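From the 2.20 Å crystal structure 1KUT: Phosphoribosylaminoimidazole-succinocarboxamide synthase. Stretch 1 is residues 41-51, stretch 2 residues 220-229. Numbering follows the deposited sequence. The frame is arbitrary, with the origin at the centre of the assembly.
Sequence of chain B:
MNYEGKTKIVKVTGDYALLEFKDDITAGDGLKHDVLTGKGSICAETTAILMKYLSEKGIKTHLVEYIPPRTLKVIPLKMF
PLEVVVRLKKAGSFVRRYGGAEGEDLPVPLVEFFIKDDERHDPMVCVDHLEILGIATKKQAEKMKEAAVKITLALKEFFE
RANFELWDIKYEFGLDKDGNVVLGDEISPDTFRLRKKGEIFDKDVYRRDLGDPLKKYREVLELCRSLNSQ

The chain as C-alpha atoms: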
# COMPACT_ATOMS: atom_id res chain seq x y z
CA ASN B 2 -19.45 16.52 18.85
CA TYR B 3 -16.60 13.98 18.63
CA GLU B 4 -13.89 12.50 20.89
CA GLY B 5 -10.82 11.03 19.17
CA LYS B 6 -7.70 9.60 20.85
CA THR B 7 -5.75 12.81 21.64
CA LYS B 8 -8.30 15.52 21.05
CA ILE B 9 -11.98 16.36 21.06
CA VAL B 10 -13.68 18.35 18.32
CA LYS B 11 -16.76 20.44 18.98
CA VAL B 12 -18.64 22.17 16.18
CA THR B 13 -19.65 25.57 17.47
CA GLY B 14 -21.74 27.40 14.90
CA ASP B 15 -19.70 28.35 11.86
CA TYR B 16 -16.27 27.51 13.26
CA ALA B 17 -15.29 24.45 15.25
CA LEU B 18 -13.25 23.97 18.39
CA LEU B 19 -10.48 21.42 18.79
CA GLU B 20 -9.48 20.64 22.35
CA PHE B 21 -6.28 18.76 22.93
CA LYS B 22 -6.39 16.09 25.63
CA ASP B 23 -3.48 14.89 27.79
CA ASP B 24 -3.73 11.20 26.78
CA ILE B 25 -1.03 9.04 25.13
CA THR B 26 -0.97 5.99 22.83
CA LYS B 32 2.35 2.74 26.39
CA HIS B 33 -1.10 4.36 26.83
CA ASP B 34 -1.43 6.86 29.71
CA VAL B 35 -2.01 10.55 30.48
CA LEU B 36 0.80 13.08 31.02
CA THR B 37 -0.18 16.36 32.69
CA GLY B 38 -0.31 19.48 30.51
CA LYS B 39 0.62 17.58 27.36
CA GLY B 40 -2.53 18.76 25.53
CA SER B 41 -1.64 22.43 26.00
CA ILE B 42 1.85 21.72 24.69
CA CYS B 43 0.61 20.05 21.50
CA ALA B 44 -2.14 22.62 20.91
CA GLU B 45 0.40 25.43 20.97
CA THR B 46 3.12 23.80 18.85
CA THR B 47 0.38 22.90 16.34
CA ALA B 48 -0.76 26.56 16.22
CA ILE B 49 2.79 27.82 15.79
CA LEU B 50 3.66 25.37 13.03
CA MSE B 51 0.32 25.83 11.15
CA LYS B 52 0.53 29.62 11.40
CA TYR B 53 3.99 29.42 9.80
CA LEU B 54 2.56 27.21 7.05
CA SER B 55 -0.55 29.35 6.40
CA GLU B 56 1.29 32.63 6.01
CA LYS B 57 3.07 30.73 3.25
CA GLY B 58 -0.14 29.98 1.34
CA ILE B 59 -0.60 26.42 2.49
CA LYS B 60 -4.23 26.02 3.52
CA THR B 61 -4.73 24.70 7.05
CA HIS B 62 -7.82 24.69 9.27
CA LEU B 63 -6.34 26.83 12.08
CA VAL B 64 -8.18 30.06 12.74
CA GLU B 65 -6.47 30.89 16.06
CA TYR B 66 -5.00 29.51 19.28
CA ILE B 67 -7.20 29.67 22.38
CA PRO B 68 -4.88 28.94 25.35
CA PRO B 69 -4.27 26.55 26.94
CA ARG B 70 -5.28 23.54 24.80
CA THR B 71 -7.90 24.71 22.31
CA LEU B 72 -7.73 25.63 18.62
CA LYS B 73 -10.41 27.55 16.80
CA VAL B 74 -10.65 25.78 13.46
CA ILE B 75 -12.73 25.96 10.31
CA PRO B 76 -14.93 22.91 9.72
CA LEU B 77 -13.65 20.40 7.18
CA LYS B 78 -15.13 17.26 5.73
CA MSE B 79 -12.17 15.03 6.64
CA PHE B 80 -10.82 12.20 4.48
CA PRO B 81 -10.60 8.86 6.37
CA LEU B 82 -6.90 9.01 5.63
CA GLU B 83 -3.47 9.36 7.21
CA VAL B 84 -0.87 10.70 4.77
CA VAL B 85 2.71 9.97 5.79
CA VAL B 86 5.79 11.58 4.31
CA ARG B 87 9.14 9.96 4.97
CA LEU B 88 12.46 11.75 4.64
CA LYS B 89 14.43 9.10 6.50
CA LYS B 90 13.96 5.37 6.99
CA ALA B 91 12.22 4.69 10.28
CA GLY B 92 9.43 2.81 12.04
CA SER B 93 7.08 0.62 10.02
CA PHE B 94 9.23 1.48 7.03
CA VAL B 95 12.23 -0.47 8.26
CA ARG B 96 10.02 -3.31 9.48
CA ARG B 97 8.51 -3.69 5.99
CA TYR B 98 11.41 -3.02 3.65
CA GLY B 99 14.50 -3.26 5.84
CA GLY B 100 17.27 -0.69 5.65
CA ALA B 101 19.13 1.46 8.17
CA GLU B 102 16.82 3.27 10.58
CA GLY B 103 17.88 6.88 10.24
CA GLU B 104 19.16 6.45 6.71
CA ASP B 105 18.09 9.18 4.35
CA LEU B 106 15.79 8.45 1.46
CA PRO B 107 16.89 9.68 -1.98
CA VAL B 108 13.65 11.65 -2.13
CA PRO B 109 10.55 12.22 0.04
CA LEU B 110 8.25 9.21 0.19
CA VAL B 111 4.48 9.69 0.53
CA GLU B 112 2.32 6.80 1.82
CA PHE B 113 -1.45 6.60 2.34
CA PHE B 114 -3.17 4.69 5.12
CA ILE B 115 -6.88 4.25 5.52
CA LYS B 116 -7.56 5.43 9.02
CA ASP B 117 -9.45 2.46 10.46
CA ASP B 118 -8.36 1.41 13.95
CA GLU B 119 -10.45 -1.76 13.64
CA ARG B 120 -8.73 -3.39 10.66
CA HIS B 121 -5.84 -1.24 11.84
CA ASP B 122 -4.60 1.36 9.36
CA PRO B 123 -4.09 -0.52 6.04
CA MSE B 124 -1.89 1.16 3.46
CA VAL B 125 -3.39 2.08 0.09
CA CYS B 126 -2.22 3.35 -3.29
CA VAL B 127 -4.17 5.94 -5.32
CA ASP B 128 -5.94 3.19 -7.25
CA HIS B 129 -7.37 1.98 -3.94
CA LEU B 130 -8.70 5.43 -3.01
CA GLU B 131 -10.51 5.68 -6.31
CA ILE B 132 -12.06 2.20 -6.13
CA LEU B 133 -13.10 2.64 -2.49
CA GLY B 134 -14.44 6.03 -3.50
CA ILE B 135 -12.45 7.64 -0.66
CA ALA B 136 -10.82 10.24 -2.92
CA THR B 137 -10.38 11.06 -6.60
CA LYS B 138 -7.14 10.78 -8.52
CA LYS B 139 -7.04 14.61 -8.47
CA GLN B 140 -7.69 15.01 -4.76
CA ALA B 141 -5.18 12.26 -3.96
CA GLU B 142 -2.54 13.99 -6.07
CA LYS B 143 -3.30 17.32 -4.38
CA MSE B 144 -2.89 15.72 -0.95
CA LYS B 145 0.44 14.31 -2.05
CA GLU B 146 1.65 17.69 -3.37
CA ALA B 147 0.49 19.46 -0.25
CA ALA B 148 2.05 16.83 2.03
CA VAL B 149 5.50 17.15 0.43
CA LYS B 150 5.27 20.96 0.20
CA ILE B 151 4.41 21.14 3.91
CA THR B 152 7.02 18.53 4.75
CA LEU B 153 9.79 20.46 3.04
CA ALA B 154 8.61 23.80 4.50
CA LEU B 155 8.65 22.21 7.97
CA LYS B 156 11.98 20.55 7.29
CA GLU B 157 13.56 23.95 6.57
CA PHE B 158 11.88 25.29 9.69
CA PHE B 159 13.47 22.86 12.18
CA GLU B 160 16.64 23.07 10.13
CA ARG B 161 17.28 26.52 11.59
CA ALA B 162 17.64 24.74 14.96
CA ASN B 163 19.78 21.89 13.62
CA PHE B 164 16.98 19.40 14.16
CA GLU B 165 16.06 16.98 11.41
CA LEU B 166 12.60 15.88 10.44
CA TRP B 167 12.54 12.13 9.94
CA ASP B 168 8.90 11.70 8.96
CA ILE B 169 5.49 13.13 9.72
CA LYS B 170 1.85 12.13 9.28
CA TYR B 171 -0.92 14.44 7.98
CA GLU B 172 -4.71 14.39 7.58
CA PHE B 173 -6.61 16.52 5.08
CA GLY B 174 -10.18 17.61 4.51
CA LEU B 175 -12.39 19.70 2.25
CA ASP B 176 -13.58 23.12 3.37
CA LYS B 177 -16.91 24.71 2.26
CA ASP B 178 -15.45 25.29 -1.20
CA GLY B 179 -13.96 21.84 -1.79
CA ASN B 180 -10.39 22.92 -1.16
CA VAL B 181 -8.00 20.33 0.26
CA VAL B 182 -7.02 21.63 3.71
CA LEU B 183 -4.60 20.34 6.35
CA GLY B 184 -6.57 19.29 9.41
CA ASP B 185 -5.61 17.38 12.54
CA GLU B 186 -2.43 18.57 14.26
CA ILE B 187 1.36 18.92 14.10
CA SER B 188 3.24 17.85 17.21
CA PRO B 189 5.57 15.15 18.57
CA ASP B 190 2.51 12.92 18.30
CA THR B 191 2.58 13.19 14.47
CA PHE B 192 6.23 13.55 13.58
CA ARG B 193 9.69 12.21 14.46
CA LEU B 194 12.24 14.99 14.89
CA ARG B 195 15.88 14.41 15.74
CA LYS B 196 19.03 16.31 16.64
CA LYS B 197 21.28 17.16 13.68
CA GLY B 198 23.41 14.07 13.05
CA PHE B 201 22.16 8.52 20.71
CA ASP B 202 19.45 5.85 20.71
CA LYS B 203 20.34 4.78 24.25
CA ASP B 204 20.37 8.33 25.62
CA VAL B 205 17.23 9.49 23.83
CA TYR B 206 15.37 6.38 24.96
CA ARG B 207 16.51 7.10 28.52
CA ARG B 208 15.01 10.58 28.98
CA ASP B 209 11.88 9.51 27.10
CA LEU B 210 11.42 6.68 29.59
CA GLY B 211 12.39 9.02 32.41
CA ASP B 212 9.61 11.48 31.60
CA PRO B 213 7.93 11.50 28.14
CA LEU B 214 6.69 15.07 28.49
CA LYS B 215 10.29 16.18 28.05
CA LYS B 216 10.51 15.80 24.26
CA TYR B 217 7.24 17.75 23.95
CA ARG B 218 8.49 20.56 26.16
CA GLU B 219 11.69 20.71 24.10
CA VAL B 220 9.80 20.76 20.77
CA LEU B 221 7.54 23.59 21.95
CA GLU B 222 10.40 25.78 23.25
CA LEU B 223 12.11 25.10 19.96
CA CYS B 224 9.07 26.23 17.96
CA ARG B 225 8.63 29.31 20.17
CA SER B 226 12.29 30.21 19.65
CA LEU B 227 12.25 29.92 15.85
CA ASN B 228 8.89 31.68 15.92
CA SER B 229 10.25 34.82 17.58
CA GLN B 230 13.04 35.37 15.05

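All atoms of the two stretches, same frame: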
# COMPACT_ATOMS: atom_id res chain seq x y z
N SER B 41 -1.93 21.01 26.18
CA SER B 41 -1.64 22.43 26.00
C SER B 41 -0.38 22.60 25.16
O SER B 41 -0.28 23.51 24.33
CB SER B 41 -1.42 23.08 27.37
OG SER B 41 -2.42 22.62 28.28
N ILE B 42 0.58 21.71 25.39
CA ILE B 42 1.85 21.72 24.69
C ILE B 42 1.63 21.46 23.20
O ILE B 42 2.11 22.20 22.35
CB ILE B 42 2.81 20.65 25.29
CG1 ILE B 42 3.50 21.23 26.53
CG2 ILE B 42 3.80 20.16 24.26
CD1 ILE B 42 4.43 20.27 27.24
N CYS B 43 0.87 20.41 22.89
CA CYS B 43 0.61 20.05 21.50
C CYS B 43 -0.27 21.09 20.79
O CYS B 43 -0.03 21.42 19.63
CB CYS B 43 -0.02 18.66 21.44
SG CYS B 43 1.17 17.29 21.83
N ALA B 44 -1.26 21.62 21.49
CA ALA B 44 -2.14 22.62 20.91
C ALA B 44 -1.29 23.80 20.45
O ALA B 44 -1.41 24.26 19.32
CB ALA B 44 -3.19 23.08 21.93
N GLU B 45 -0.43 24.29 21.33
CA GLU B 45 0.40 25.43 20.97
C GLU B 45 1.46 25.17 19.89
O GLU B 45 1.67 26.01 19.02
CB GLU B 45 1.07 26.02 22.21
CG GLU B 45 1.91 27.24 21.91
CD GLU B 45 2.55 27.81 23.16
OE1 GLU B 45 3.32 28.80 23.03
OE2 GLU B 45 2.28 27.27 24.27
N THR B 46 2.13 24.02 19.90
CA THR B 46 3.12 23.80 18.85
C THR B 46 2.37 23.60 17.52
O THR B 46 2.87 23.98 16.47
CB THR B 46 4.11 22.63 19.17
OG1 THR B 46 3.74 21.44 18.48
CG2 THR B 46 4.15 22.36 20.66
N THR B 47 1.16 23.06 17.57
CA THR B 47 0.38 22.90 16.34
C THR B 47 0.07 24.29 15.76
O THR B 47 0.29 24.54 14.58
CB THR B 47 -0.97 22.19 16.61
OG1 THR B 47 -0.72 20.85 17.04
CG2 THR B 47 -1.84 22.15 15.35
N ALA B 48 -0.41 25.19 16.62
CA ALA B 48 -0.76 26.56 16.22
C ALA B 48 0.40 27.37 15.68
O ALA B 48 0.23 28.20 14.79
CB ALA B 48 -1.38 27.28 17.39
N ILE B 49 1.58 27.15 16.24
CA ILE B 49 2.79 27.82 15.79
C ILE B 49 3.15 27.29 14.41
O ILE B 49 3.28 28.03 13.44
CB ILE B 49 3.95 27.56 16.78
CG1 ILE B 49 3.70 28.36 18.06
CG2 ILE B 49 5.29 27.86 16.12
CD1 ILE B 49 4.86 28.33 19.03
N LEU B 50 3.32 25.98 14.31
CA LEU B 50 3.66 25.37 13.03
C LEU B 50 2.65 25.72 11.91
O LEU B 50 3.04 26.18 10.84
CB LEU B 50 3.78 23.86 13.21
CG LEU B 50 5.14 23.24 13.60
CD1 LEU B 50 6.17 24.30 13.98
CD2 LEU B 50 4.93 22.23 14.73
N MSE B 51 1.35 25.54 12.16
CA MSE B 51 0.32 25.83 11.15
C MSE B 51 0.23 27.29 10.73
O MSE B 51 -0.13 27.59 9.59
CB MSE B 51 -1.05 25.36 11.64
CG MSE B 51 -1.15 23.87 11.79
SE MSE B 51 -3.01 23.37 11.78
CE MSE B 51 -3.61 24.19 13.39
N VAL B 220 10.33 20.37 22.09
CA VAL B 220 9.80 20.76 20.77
C VAL B 220 9.13 22.13 20.85
O VAL B 220 9.42 23.03 20.05
CB VAL B 220 8.78 19.73 20.24
CG1 VAL B 220 8.12 20.26 18.97
CG2 VAL B 220 9.47 18.42 19.94
N LEU B 221 8.22 22.31 21.81
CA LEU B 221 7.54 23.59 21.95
C LEU B 221 8.53 24.75 22.06
O LEU B 221 8.47 25.69 21.26
CB LEU B 221 6.62 23.59 23.17
CG LEU B 221 5.83 24.90 23.39
CD1 LEU B 221 5.06 25.25 22.12
CD2 LEU B 221 4.86 24.75 24.57
N GLU B 222 9.43 24.70 23.05
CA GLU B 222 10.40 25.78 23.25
C GLU B 222 11.11 26.06 21.94
O GLU B 222 11.36 27.21 21.57
CB GLU B 222 11.44 25.38 24.30
CG GLU B 222 10.83 24.81 25.58
CD GLU B 222 11.90 24.40 26.61
OE1 GLU B 222 12.83 23.63 26.25
OE2 GLU B 222 11.79 24.86 27.77
N LEU B 223 11.45 25.00 21.24
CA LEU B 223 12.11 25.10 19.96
C LEU B 223 11.25 25.90 18.98
O LEU B 223 11.72 26.84 18.35
CB LEU B 223 12.37 23.69 19.44
CG LEU B 223 13.02 23.51 18.08
CD1 LEU B 223 13.59 22.11 18.01
CD2 LEU B 223 12.00 23.73 16.99
N CYS B 224 9.97 25.53 18.86
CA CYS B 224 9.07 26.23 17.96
C CYS B 224 8.88 27.69 18.38
O CYS B 224 8.82 28.58 17.53
CB CYS B 224 7.73 25.51 17.89
SG CYS B 224 7.83 23.91 17.01
N ARG B 225 8.78 27.94 19.68
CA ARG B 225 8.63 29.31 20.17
C ARG B 225 9.85 30.13 19.76
O ARG B 225 9.74 31.25 19.26
CB ARG B 225 8.50 29.32 21.70
CG ARG B 225 7.15 28.87 22.22
CD ARG B 225 7.12 28.85 23.74
NE ARG B 225 5.78 28.59 24.27
CZ ARG B 225 5.52 28.39 25.56
NH1 ARG B 225 6.50 28.40 26.44
NH2 ARG B 225 4.27 28.18 25.97
N SER B 226 11.03 29.54 19.97
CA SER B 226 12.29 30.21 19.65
C SER B 226 12.38 30.63 18.19
O SER B 226 12.60 31.81 17.88
CB SER B 226 13.46 29.28 19.98
OG SER B 226 14.67 30.00 19.96
N LEU B 227 12.20 29.66 17.29
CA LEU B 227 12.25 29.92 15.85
C LEU B 227 11.14 30.89 15.45
O LEU B 227 11.28 31.67 14.51
CB LEU B 227 12.10 28.61 15.09
CG LEU B 227 13.13 27.55 15.51
CD1 LEU B 227 12.74 26.18 14.98
CD2 LEU B 227 14.49 27.97 14.99
N ASN B 228 10.04 30.84 16.19
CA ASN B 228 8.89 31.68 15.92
C ASN B 228 9.14 33.16 16.21
O ASN B 228 8.58 34.04 15.54
CB ASN B 228 7.71 31.18 16.75
CG ASN B 228 6.39 31.74 16.28
OD1 ASN B 228 6.10 31.74 15.08
ND2 ASN B 228 5.56 32.19 17.23
N SER B 229 9.97 33.44 17.20
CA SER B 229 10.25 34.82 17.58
C SER B 229 11.30 35.53 16.73
O SER B 229 11.45 36.75 16.82
CB SER B 229 10.64 34.89 19.06
OG SER B 229 9.55 34.50 19.87
O HOH W 1 3.72 30.80 13.88

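Two helices pack side by side with their N-to-C directions 31° apart and their axes 9.5 Å apart at closest approach, burying 454 Å² between them. Along residues 220-229, Val220 points toward the partner helix but lies just beyond contact. One residue on, Leu221 is the first true knob: its side chain fits among Ile42, Glu45, Thr46 and Ile49, where a branched, wholly apolar residue can touch all four. Its CD1 lies 3.4 Å from Thr46 CG2 and its CD2 4.3 Å from Ile42 CG1. Glu222 points away and Leu223 is out of reach, so the next contact comes at Cys224, a small, largely apolar residue that points toward the partner helix and is buried against Ile49 and Leu50; its CB is 3.8 Å from Ile49 CG2 and its SG 3.5 Å from Leu50 CD1. Arg225 starts out sideways, but its long, extended chain brings the guanidinium to Glu45, itself extended with chi1 and chi2 both t. The result is a two-pronged salt bridge, Arg225 NE to Glu45 OE1 and Arg225 NH2 to Glu45 OE2, both 2.8 Å. Ile49 returns the knob, sitting among Leu221, Cys224, Arg225 and Asn228, its CD1 4.0 Å from the aliphatic CG of Arg225. Exposed Asn228 suits the margin: a water donates to its OD1 and to Ile49 O, each at 2.8 Å, bridging the helices.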